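Local coordinates for dihydrodipicolinate reductase N-terminus domain-containing protein (Mycobacterium smegmatis, PDB 6IAQ), which binds NADP and, as one of a family of native amine dehydrogenases, probably catalyses the asymmetric reductive amination of ketones, at residues A[171-174]-A[175-179]; A[87-90]-A[91-95]; A[206-209]-A[210-213]; A[312-315]-A[316-320]. All coordinates share one frame; numbering follows the deposited sequence.

Contact 1: A[171-174]-A[175-179]; sequences DDFG and PELAT. With NAP (NADP nicotinamide-adenine-dinucleotide phosphate), chain F.
Phe173 and Leu177 lie side by side at the start of helix 175-180 and point the same way. Leu177 CD2 rests 3.9 Å from Phe173 CB and also meets the ring obliquely. Leu177 CG stands anti to the backbone N (chi1 -176°), which sends both methyls toward the nicotinamide ribose. Leu177 CD1 comes within 3.4 Å of NADP O2D. Phe173 CG lies beside its own backbone N (chi1 -52°), and the ring reaches the nicotinamide, with CD1 3.6 Å from C5N. On one face of the same ring sits Asp172 CB. Gly174 is the N-cap residue. Its carbonyl O takes a nearly straight bond from Ala178 N (3.2 Å, 169°), and a weak one from Leu177 N. The pyrophosphate is gripped by two backbone N-H groups: Gly174 N gives to O1N at 2.8 Å and Glu176 N to O2A at 2.9 Å. The diphosphate passes close against the Gly174 backbone here. Glu176 CG runs along the nicotinamide ribose near O3D. At Pro175, the carbonyl O accepts both Thr179 N and Thr179 OG1, from opposite faces of its plane. The arrangement is that of a helix N-terminus set against a dinucleotide diphosphate, here in the NADP pocket and supplied from the C-terminal family region.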
loop_
_atom_site.group_PDB
_atom_site.type_symbol
_atom_site.label_atom_id
_atom_site.label_comp_id
_atom_site.label_asym_id
_atom_site.label_seq_id
_atom_site.Cartn_x
_atom_site.Cartn_y
_atom_site.Cartn_z
ATOM N N ASP A 171 23.221 -12.951 -5.386
ATOM C CA ASP A 171 23.763 -13.870 -4.352
ATOM C C ASP A 171 22.775 -14.046 -3.195
ATOM O O ASP A 171 23.083 -14.823 -2.300
ATOM C CB ASP A 171 25.150 -13.410 -3.884
ATOM C CG ASP A 171 26.252 -13.983 -4.780
ATOM O OD1 ASP A 171 25.923 -14.629 -5.797
ATOM O OD2 ASP A 171 27.436 -13.767 -4.453
ATOM N N ASP A 172 21.632 -13.364 -3.203
ATOM C CA ASP A 172 20.529 -13.637 -2.243
ATOM C C ASP A 172 19.692 -14.834 -2.727
ATOM O O ASP A 172 18.862 -15.286 -1.945
ATOM C CB ASP A 172 19.606 -12.425 -2.050
ATOM C CG ASP A 172 20.147 -11.340 -1.133
ATOM O OD1 ASP A 172 21.153 -11.585 -0.424
ATOM O OD2 ASP A 172 19.534 -10.247 -1.115
ATOM N N PHE A 173 19.886 -15.298 -3.964
ATOM C CA PHE A 173 19.015 -16.300 -4.640
ATOM C C PHE A 173 19.879 -17.437 -5.192
ATOM O O PHE A 173 21.117 -17.420 -5.005
ATOM C CB PHE A 173 18.195 -15.610 -5.736
ATOM C CG PHE A 173 17.459 -14.409 -5.203
ATOM C CD1 PHE A 173 16.348 -14.568 -4.381
ATOM C CD2 PHE A 173 17.913 -13.133 -5.468
ATOM C CE1 PHE A 173 15.693 -13.460 -3.859
ATOM C CE2 PHE A 173 17.264 -12.022 -4.939
ATOM C CZ PHE A 173 16.161 -12.191 -4.134
ATOM N N GLY A 174 19.231 -18.415 -5.832
ATOM C CA GLY A 174 19.876 -19.680 -6.208
ATOM C C GLY A 174 20.383 -19.695 -7.639
ATOM O O GLY A 174 20.224 -18.728 -8.394
ATOM N N PRO A 175 21.002 -20.831 -8.049
ATOM C CA PRO A 175 21.595 -20.970 -9.381
ATOM C C PRO A 175 20.663 -20.723 -10.571
ATOM O O PRO A 175 21.152 -20.255 -11.625
ATOM C CB PRO A 175 22.043 -22.445 -9.424
ATOM C CG PRO A 175 22.228 -22.827 -7.978
ATOM C CD PRO A 175 21.193 -22.025 -7.214
ATOM N N GLU A 176 19.370 -21.055 -10.438
ATOM C CA GLU A 176 18.418 -20.870 -11.564
ATOM C C GLU A 176 18.470 -19.385 -11.958
ATOM O O GLU A 176 18.565 -19.087 -13.153
ATOM C CB GLU A 176 17.004 -21.320 -11.184
ATOM C CG GLU A 176 15.952 -20.950 -12.222
ATOM C CD GLU A 176 16.017 -21.737 -13.522
ATOM O OE1 GLU A 176 16.565 -22.836 -13.491
ATOM O OE2 GLU A 176 15.575 -21.235 -14.554
ATOM N N LEU A 177 18.371 -18.482 -10.990
ATOM C CA LEU A 177 18.258 -17.023 -11.276
ATOM C C LEU A 177 19.637 -16.475 -11.675
ATOM O O LEU A 177 19.694 -15.726 -12.639
ATOM C CB LEU A 177 17.675 -16.310 -10.052
ATOM C CG LEU A 177 17.394 -14.819 -10.211
ATOM C CD1 LEU A 177 16.664 -14.506 -11.501
ATOM C CD2 LEU A 177 16.631 -14.298 -9.013
ATOM N N ALA A 178 20.701 -16.912 -11.007
ATOM C CA ALA A 178 22.103 -16.474 -11.264
ATOM C C ALA A 178 22.469 -16.816 -12.709
ATOM O O ALA A 178 22.958 -15.947 -13.436
ATOM C CB ALA A 178 23.056 -17.083 -10.261
ATOM N N THR A 179 22.144 -18.021 -13.154
ATOM C CA THR A 179 22.408 -18.457 -14.548
ATOM C C THR A 179 21.555 -17.638 -15.516
ATOM O O THR A 179 22.069 -17.232 -16.547
ATOM C CB THR A 179 22.172 -19.964 -14.706
ATOM O OG1 THR A 179 23.046 -20.587 -13.773
ATOM C CG2 THR A 179 22.429 -20.447 -16.112
HETATM P PA NAP F . 17.246 -22.222 -7.043
HETATM O O1A NAP F . 17.885 -22.207 -5.735
HETATM O O2A NAP F . 18.007 -22.515 -8.370
HETATM O O5B NAP F . 15.996 -23.265 -6.920
HETATM C C5B NAP F . 15.303 -23.788 -8.062
HETATM C C4B NAP F . 14.775 -25.169 -7.699
HETATM O O4B NAP F . 14.008 -25.727 -8.763
HETATM C C3B NAP F . 15.867 -26.219 -7.361
HETATM O O3B NAP F . 15.451 -26.774 -6.090
HETATM C C2B NAP F . 15.777 -27.303 -8.432
HETATM O O2B NAP F . 15.938 -28.645 -7.923
HETATM C C1B NAP F . 14.327 -27.156 -8.778
HETATM N N9A NAP F . 13.889 -27.643 -10.084
HETATM C C8A NAP F . 14.301 -27.281 -11.316
HETATM N N7A NAP F . 13.551 -27.926 -12.218
HETATM C C5A NAP F . 12.611 -28.629 -11.542
HETATM C C6A NAP F . 11.465 -29.520 -11.856
HETATM N N6A NAP F . 11.146 -29.805 -13.112
HETATM N N1A NAP F . 10.768 -30.043 -10.849
HETATM C C2A NAP F . 11.029 -29.788 -9.550
HETATM N N3A NAP F . 12.048 -28.988 -9.163
HETATM C C4A NAP F . 12.841 -28.446 -10.131
HETATM O O3 NAP F . 16.483 -20.801 -7.360
HETATM P PN NAP F . 15.646 -19.895 -6.251
HETATM O O1N NAP F . 16.442 -18.739 -5.730
HETATM O O2N NAP F . 14.972 -20.771 -5.255
HETATM O O5D NAP F . 14.634 -19.371 -7.373
HETATM C C5D NAP F . 13.631 -20.154 -8.031
HETATM C C4D NAP F . 12.792 -19.384 -9.013
HETATM O O4D NAP F . 12.023 -18.391 -8.257
HETATM C C3D NAP F . 13.639 -18.701 -10.048
HETATM O O3D NAP F . 13.085 -18.784 -11.349
HETATM C C2D NAP F . 13.649 -17.243 -9.568
HETATM O O2D NAP F . 13.900 -16.368 -10.676
HETATM C C1D NAP F . 12.248 -17.137 -8.898
HETATM N N1N NAP F . 12.200 -16.063 -7.890
HETATM C C2N NAP F . 11.215 -15.189 -7.973
HETATM C C3N NAP F . 11.170 -14.127 -7.081
HETATM C C7N NAP F . 10.031 -13.131 -7.106
HETATM O O7N NAP F . 10.166 -12.143 -6.386
HETATM N N7N NAP F . 8.925 -13.344 -7.841
HETATM C C4N NAP F . 12.161 -14.016 -6.106
HETATM C C5N NAP F . 13.187 -14.952 -6.036
HETATM C C6N NAP F . 13.163 -15.972 -6.955
HETATM P P2B NAP F . 17.297 -29.149 -7.251
HETATM O O1X NAP F . 17.474 -28.431 -5.944
HETATM O O2X NAP F . 17.016 -30.602 -6.876
HETATM O O3X NAP F . 18.260 -28.863 -8.408
#

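Contact 2: A[87-90]-A[91-95]; sequences TDAV and EQLRI
This is a local contact along one helix, between Val90 and Arg94 and between Ala89 and Leu93, one turn apart on helix 86-98. The helix is partly buried. Val90 CG2 lies over one face of the Arg94 guanidinium, offset toward the rim, 3.4 Å from its plane and 3.5 Å from Arg94 CZ. Val90 CG2 is anti to the backbone N, while CG1 takes the crowded position between N and the carbonyl carbon (chi1 70°). The Arg94 chain folds back over these methyls. Its NH1 then makes a salt bridge with Glu123 of helix 118-130, whose Leu120 and Leu124 also pack on Val90. On another side Ala89 CB meets Leu93 CD1 at 4.1 Å. The helix is the crossover of a beta-alpha-beta unit, between parallel strands 77-80 and 102-105 of the Rossmann-like NADP-binding sheet. Its backbone is kinked here. Leu93 N still bonds Ala89 O (2.9 Å, 161°), but Glu91 N turns to Asp88 O at 3.2 Å, from above the carbonyl plane. Asp88 O has a second donor, a water at 2.7 Å. That water also accepts from Gln92 NE2 at 3.2 Å and gives a weak bond to Glu91 OE1, so it joins the carbonyl at the kink to two side chains. The bend of the Gln92 chain at chi2 (77°) brings its amide back along the helix. Gln92 OE1 accepts from Asn83, and the side chain touches NADP.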
loop_
_atom_site.group_PDB
_atom_site.type_symbol
_atom_site.label_atom_id
_atom_site.label_comp_id
_atom_site.label_asym_id
_atom_site.label_seq_id
_atom_site.Cartn_x
_atom_site.Cartn_y
_atom_site.Cartn_z
ATOM N N THR A 87 7.107 -20.154 -20.500
ATOM C CA THR A 87 7.700 -21.085 -21.489
ATOM C C THR A 87 8.285 -22.293 -20.736
ATOM O O THR A 87 8.126 -23.400 -21.216
ATOM C CB THR A 87 8.676 -20.284 -22.366
ATOM O OG1 THR A 87 8.576 -20.826 -23.670
ATOM C CG2 THR A 87 10.109 -20.281 -21.885
ATOM N N ASP A 88 8.881 -22.083 -19.562
ATOM C CA ASP A 88 9.378 -23.146 -18.666
ATOM C C ASP A 88 8.276 -23.545 -17.678
ATOM O O ASP A 88 8.010 -24.758 -17.534
ATOM C CB ASP A 88 10.665 -22.695 -17.963
ATOM C CG ASP A 88 11.727 -22.236 -18.936
ATOM O OD1 ASP A 88 11.893 -22.917 -19.962
ATOM O OD2 ASP A 88 12.351 -21.167 -18.688
ATOM N N ALA A 89 7.636 -22.564 -17.028
ATOM C CA ALA A 89 6.769 -22.770 -15.843
ATOM C C ALA A 89 5.484 -23.523 -16.241
ATOM O O ALA A 89 4.859 -24.149 -15.375
ATOM C CB ALA A 89 6.443 -21.427 -15.220
ATOM N N VAL A 90 5.064 -23.420 -17.483
ATOM C CA VAL A 90 3.838 -24.120 -17.976
ATOM C C VAL A 90 3.934 -25.621 -17.670
ATOM O O VAL A 90 2.891 -26.225 -17.336
ATOM C CB VAL A 90 3.574 -23.845 -19.464
ATOM C CG1 VAL A 90 4.620 -24.517 -20.364
ATOM C CG2 VAL A 90 2.148 -24.245 -19.839
ATOM N N GLU A 91 5.131 -26.207 -17.699
ATOM C CA GLU A 91 5.304 -27.654 -17.408
ATOM C C GLU A 91 4.814 -27.949 -15.978
ATOM O O GLU A 91 3.985 -28.878 -15.832
ATOM C CB GLU A 91 6.762 -28.070 -17.623
ATOM C CG GLU A 91 6.962 -29.565 -17.533
ATOM C CD GLU A 91 8.414 -29.986 -17.456
ATOM O OE1 GLU A 91 9.216 -29.485 -18.271
ATOM O OE2 GLU A 91 8.741 -30.758 -16.542
ATOM N N GLN A 92 5.261 -27.196 -14.961
ATOM C CA GLN A 92 4.858 -27.437 -13.554
ATOM C C GLN A 92 3.401 -27.003 -13.353
ATOM O O GLN A 92 2.674 -27.707 -12.608
ATOM C CB GLN A 92 5.791 -26.735 -12.568
ATOM C CG GLN A 92 7.216 -27.255 -12.627
ATOM C CD GLN A 92 8.015 -26.764 -13.797
ATOM O OE1 GLN A 92 7.934 -25.599 -14.183
ATOM N NE2 GLN A 92 8.837 -27.648 -14.355
ATOM N N LEU A 93 2.982 -25.898 -13.980
ATOM C CA LEU A 93 1.625 -25.338 -13.751
ATOM C C LEU A 93 0.578 -26.276 -14.398
ATOM O O LEU A 93 -0.521 -26.399 -13.808
ATOM C CB LEU A 93 1.553 -23.895 -14.277
ATOM C CG LEU A 93 2.398 -22.871 -13.500
ATOM C CD1 LEU A 93 2.486 -21.526 -14.192
ATOM C CD2 LEU A 93 1.837 -22.671 -12.119
ATOM N N ARG A 94 0.897 -26.920 -15.535
ATOM C CA ARG A 94 -0.005 -27.923 -16.178
ATOM C C ARG A 94 -0.261 -29.083 -15.203
ATOM O O ARG A 94 -1.430 -29.479 -15.014
ATOM C CB ARG A 94 0.549 -28.474 -17.487
ATOM C CG ARG A 94 0.725 -27.404 -18.561
ATOM C CD ARG A 94 0.384 -27.732 -20.009
ATOM N NE ARG A 94 1.596 -27.772 -20.804
ATOM C CZ ARG A 94 1.828 -27.090 -21.929
ATOM N NH1 ARG A 94 0.925 -26.273 -22.448
ATOM N NH2 ARG A 94 3.015 -27.170 -22.496
ATOM N N ILE A 95 0.801 -29.621 -14.604
ATOM C CA ILE A 95 0.705 -30.762 -13.660
ATOM C C ILE A 95 -0.206 -30.353 -12.475
ATOM O O ILE A 95 -1.087 -31.168 -12.051
ATOM C CB ILE A 95 2.119 -31.221 -13.244
ATOM C CG1 ILE A 95 2.855 -31.885 -14.414
ATOM C CG2 ILE A 95 2.091 -32.108 -11.994
ATOM C CD1 ILE A 95 4.344 -32.043 -14.204
HETATM O O HOH W 1 10.018 -26.472 -17.080
#

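Contact 3: A[206-209]-A[210-213]; sequences NVLD and ALVA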
loop_
_atom_site.group_PDB
_atom_site.type_symbol
_atom_site.label_atom_id
_atom_site.label_comp_id
_atom_site.label_asym_id
_atom_site.label_seq_id
_atom_site.Cartn_x
_atom_site.Cartn_y
_atom_site.Cartn_z
ATOM N N ASN A 206 6.242 -7.335 -17.013
ATOM C CA ASN A 206 5.068 -7.923 -16.334
ATOM C C ASN A 206 4.614 -6.944 -15.243
ATOM O O ASN A 206 3.383 -6.796 -15.072
ATOM C CB ASN A 206 5.375 -9.334 -15.872
ATOM C CG ASN A 206 5.724 -10.214 -17.050
ATOM O OD1 ASN A 206 6.891 -10.594 -17.200
ATOM N ND2 ASN A 206 4.723 -10.490 -17.897
ATOM N N VAL A 207 5.551 -6.284 -14.555
ATOM C CA VAL A 207 5.182 -5.273 -13.515
ATOM C C VAL A 207 4.308 -4.186 -14.157
ATOM O O VAL A 207 3.233 -3.896 -13.622
ATOM C CB VAL A 207 6.431 -4.677 -12.834
ATOM C CG1 VAL A 207 6.072 -3.470 -11.965
ATOM C CG2 VAL A 207 7.112 -5.728 -11.974
ATOM N N LEU A 208 4.771 -3.589 -15.244
ATOM C CA LEU A 208 4.059 -2.459 -15.893
ATOM C C LEU A 208 2.738 -2.940 -16.515
ATOM O O LEU A 208 1.762 -2.178 -16.456
ATOM C CB LEU A 208 4.987 -1.796 -16.905
ATOM C CG LEU A 208 6.249 -1.168 -16.324
ATOM C CD1 LEU A 208 7.003 -0.353 -17.361
ATOM C CD2 LEU A 208 5.948 -0.335 -15.080
ATOM N N ASP A 209 2.666 -4.166 -17.037
ATOM C CA ASP A 209 1.386 -4.693 -17.593
ATOM C C ASP A 209 0.360 -4.718 -16.459
ATOM O O ASP A 209 -0.788 -4.334 -16.674
ATOM C CB ASP A 209 1.537 -6.086 -18.225
ATOM C CG ASP A 209 2.312 -6.123 -19.545
ATOM O OD1 ASP A 209 2.499 -5.048 -20.158
ATOM O OD2 ASP A 209 2.728 -7.240 -19.963
ATOM N N ALA A 210 0.764 -5.151 -15.262
ATOM C CA ALA A 210 -0.124 -5.231 -14.077
ATOM C C ALA A 210 -0.601 -3.820 -13.694
ATOM O O ALA A 210 -1.810 -3.671 -13.426
ATOM C CB ALA A 210 0.581 -5.901 -12.922
ATOM N N LEU A 211 0.304 -2.834 -13.626
ATOM C CA LEU A 211 -0.066 -1.462 -13.174
ATOM C C LEU A 211 -1.026 -0.841 -14.194
ATOM O O LEU A 211 -2.040 -0.283 -13.797
ATOM C CB LEU A 211 1.203 -0.625 -12.990
ATOM C CG LEU A 211 2.026 -0.943 -11.745
ATOM C CD1 LEU A 211 3.292 -0.120 -11.745
ATOM C CD2 LEU A 211 1.228 -0.698 -10.475
ATOM N N VAL A 212 -0.710 -0.980 -15.473
ATOM C CA VAL A 212 -1.543 -0.441 -16.589
ATOM C C VAL A 212 -2.937 -1.074 -16.537
ATOM O O VAL A 212 -3.934 -0.314 -16.581
ATOM C CB VAL A 212 -0.836 -0.646 -17.933
ATOM C CG1 VAL A 212 -1.765 -0.435 -19.120
ATOM C CG2 VAL A 212 0.398 0.251 -18.035
ATOM N N ALA A 213 -3.018 -2.402 -16.420
ATOM C CA ALA A 213 -4.302 -3.134 -16.386
ATOM C C ALA A 213 -5.072 -2.742 -15.121
ATOM O O ALA A 213 -6.301 -2.491 -15.217
ATOM C CB ALA A 213 -4.061 -4.623 -16.453
#
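Leu211 CD1 meets two side chains of the preceding turn, Leu208 CD2 at 4.3 Å and Val207 CG1 at 4.4 Å. The Leu211 side chain leaves beside its backbone N (chi1 -75°), which brings CG near Val207 O. The contacts are loose ones between methyls. Val212 sits tighter on the backbone: its CG2 lies 3.2 Å from Leu208 O. Each of the four residues 210-213 gives its N-H to the carbonyl four places earlier. The Val212 N to Leu208 O bond is 2.9 Å and nearly straight at 168°. The polar side chains find partners beyond these turns. Asp209 OD1 pairs with Arg205, and Asn206 ND2 gives to Thr116 OG1 and the Tyr112 carbonyl. Leu208 and Val212 pack on strands 249-260 and 265-273, including Phe266. Val207, Ala210 and Leu211 meet helix 141-153 through Trp145, Val146 and Ile149. This is a regular, largely buried alpha-helix, 203-215, wedged between a helix and the mixed beta-sheet of the C-terminal region.

Contact 4: A[312-315]-A[316-320]; sequences NRIP and DVIAA
Arg313 and Asp316 form a salt bridge one turn apart, with Arg313 NH1 2.9 Å from Asp316 OD2 and an N-H...O angle of 151°. The carboxylate oxygen lies near the guanidinium plane, at its edge. It is met on its anti side, by a donor tilted out of the carboxylate plane, and the two flat groups are turned 64° apart. A bend at chi2 (-53°) swings the Arg313 chain toward Asp316. Both charges have further partners. Arg313 NE pairs with Asp142, and NH1 also bonds the Pro331 carbonyl. Asp316 OD1 pairs with Arg336, which bonds the Asn312 carbonyl as well. The side-chain amide of Asn312 gives its N-H groups to Gly154 O and Ala156 O of the second subunit. The backbone carbonyls are filled in turn. Arg313 O takes Val317 N at 2.9 Å. Ile314 O takes Ile318 N at 3.0 Å, almost straight, plus a weak bond from Val317 N. Pro315 O accepts Ala319 N at 3.1 Å. On the apolar side Ile314 CG2 touches Ile318 CD1 at 3.8 Å, facing strands 77-80 and 102-105. The chemistry implies a buried charge network in which each ion has opposite charges near it. This would probably keep Arg313 and Asp316 ionised, and it ties this turn to Pro331 and Arg336 near the C-terminus.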
loop_
_atom_site.group_PDB
_atom_site.type_symbol
_atom_site.label_atom_id
_atom_site.label_comp_id
_atom_site.label_asym_id
_atom_site.label_seq_id
_atom_site.Cartn_x
_atom_site.Cartn_y
_atom_site.Cartn_z
ATOM N N ASN A 312 2.073 -15.684 2.757
ATOM C CA ASN A 312 0.918 -14.908 3.285
ATOM C C ASN A 312 -0.172 -14.899 2.207
ATOM O O ASN A 312 -1.350 -14.670 2.573
ATOM C CB ASN A 312 1.331 -13.513 3.761
ATOM C CG ASN A 312 2.273 -13.530 4.956
ATOM O OD1 ASN A 312 2.421 -14.550 5.638
ATOM N ND2 ASN A 312 2.934 -12.406 5.222
ATOM N N ARG A 313 0.164 -15.213 0.946
ATOM C CA ARG A 313 -0.845 -15.318 -0.140
ATOM C C ARG A 313 -1.595 -16.669 -0.119
ATOM O O ARG A 313 -2.643 -16.773 -0.775
ATOM C CB ARG A 313 -0.219 -15.128 -1.524
ATOM C CG ARG A 313 -0.018 -13.691 -1.984
ATOM C CD ARG A 313 -1.288 -12.875 -1.901
ATOM N NE ARG A 313 -1.153 -11.551 -2.473
ATOM C CZ ARG A 313 -2.073 -10.586 -2.353
ATOM N NH1 ARG A 313 -3.211 -10.792 -1.674
ATOM N NH2 ARG A 313 -1.851 -9.417 -2.920
ATOM N N ILE A 314 -1.113 -17.689 0.572
ATOM C CA ILE A 314 -1.666 -19.067 0.404
ATOM C C ILE A 314 -3.158 -19.075 0.758
ATOM O O ILE A 314 -3.954 -19.618 -0.012
ATOM C CB ILE A 314 -0.845 -20.120 1.174
ATOM C CG1 ILE A 314 0.477 -20.412 0.448
ATOM C CG2 ILE A 314 -1.655 -21.397 1.385
ATOM C CD1 ILE A 314 1.478 -21.126 1.304
ATOM N N PRO A 315 -3.622 -18.493 1.887
ATOM C CA PRO A 315 -5.062 -18.492 2.181
ATOM C C PRO A 315 -5.884 -17.765 1.107
ATOM O O PRO A 315 -6.997 -18.203 0.827
ATOM C CB PRO A 315 -5.203 -17.788 3.534
ATOM C CG PRO A 315 -3.828 -17.924 4.166
ATOM C CD PRO A 315 -2.840 -17.980 3.012
ATOM N N ASP A 316 -5.331 -16.685 0.538
ATOM C CA ASP A 316 -5.999 -15.880 -0.506
ATOM C C ASP A 316 -6.188 -16.749 -1.727
ATOM O O ASP A 316 -7.272 -16.701 -2.295
ATOM C CB ASP A 316 -5.227 -14.606 -0.853
ATOM C CG ASP A 316 -5.057 -13.638 0.306
ATOM O OD1 ASP A 316 -5.837 -13.772 1.298
ATOM O OD2 ASP A 316 -4.141 -12.784 0.219
ATOM N N VAL A 317 -5.159 -17.526 -2.105
ATOM C CA VAL A 317 -5.156 -18.280 -3.386
ATOM C C VAL A 317 -6.110 -19.472 -3.216
ATOM O O VAL A 317 -6.890 -19.726 -4.133
ATOM C CB VAL A 317 -3.719 -18.670 -3.796
ATOM C CG1 VAL A 317 -3.689 -19.715 -4.893
ATOM C CG2 VAL A 317 -2.934 -17.431 -4.240
ATOM N N ILE A 318 -6.130 -20.116 -2.047
ATOM C CA ILE A 318 -7.105 -21.217 -1.790
ATOM C C ILE A 318 -8.529 -20.664 -1.890
ATOM O O ILE A 318 -9.336 -21.260 -2.626
ATOM C CB ILE A 318 -6.829 -21.932 -0.462
ATOM C CG1 ILE A 318 -5.490 -22.686 -0.530
ATOM C CG2 ILE A 318 -8.000 -22.862 -0.131
ATOM C CD1 ILE A 318 -4.962 -23.113 0.809
ATOM N N ALA A 319 -8.808 -19.535 -1.236
ATOM C CA ALA A 319 -10.156 -18.911 -1.173
ATOM C C ALA A 319 -10.563 -18.257 -2.505
ATOM O O ALA A 319 -11.753 -17.971 -2.662
ATOM C CB ALA A 319 -10.177 -17.901 -0.050
ATOM N N ALA A 320 -9.651 -18.014 -3.448
ATOM C CA ALA A 320 -9.925 -17.206 -4.671
ATOM C C ALA A 320 -10.710 -18.026 -5.684
ATOM O O ALA A 320 -10.696 -19.243 -5.628
ATOM C CB ALA A 320 -8.643 -16.728 -5.295
#

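In the fold
All four contacts are local, each within one continuous run of chain. Contacts 1, 3 and 4 are buried, and contact 2 is partly buried. Contacts 1 and 2 both border the NADP pocket, from different family regions. Contact 1 gives backbone N-H groups to the diphosphate, whereas in contact 2 it is the Gln92 side chain that touches NADP. Contact 3 is mostly apolar and lies against the mixed sheet; contact 4 carries a charge network and reaches the second subunit. Helices 86-98 and 314-319 both serve the parallel sheet, though contacts 2 and 4 have centres about 20 Å apart. Contacts 1 and 3 lie on opposite sides of the chain's centre.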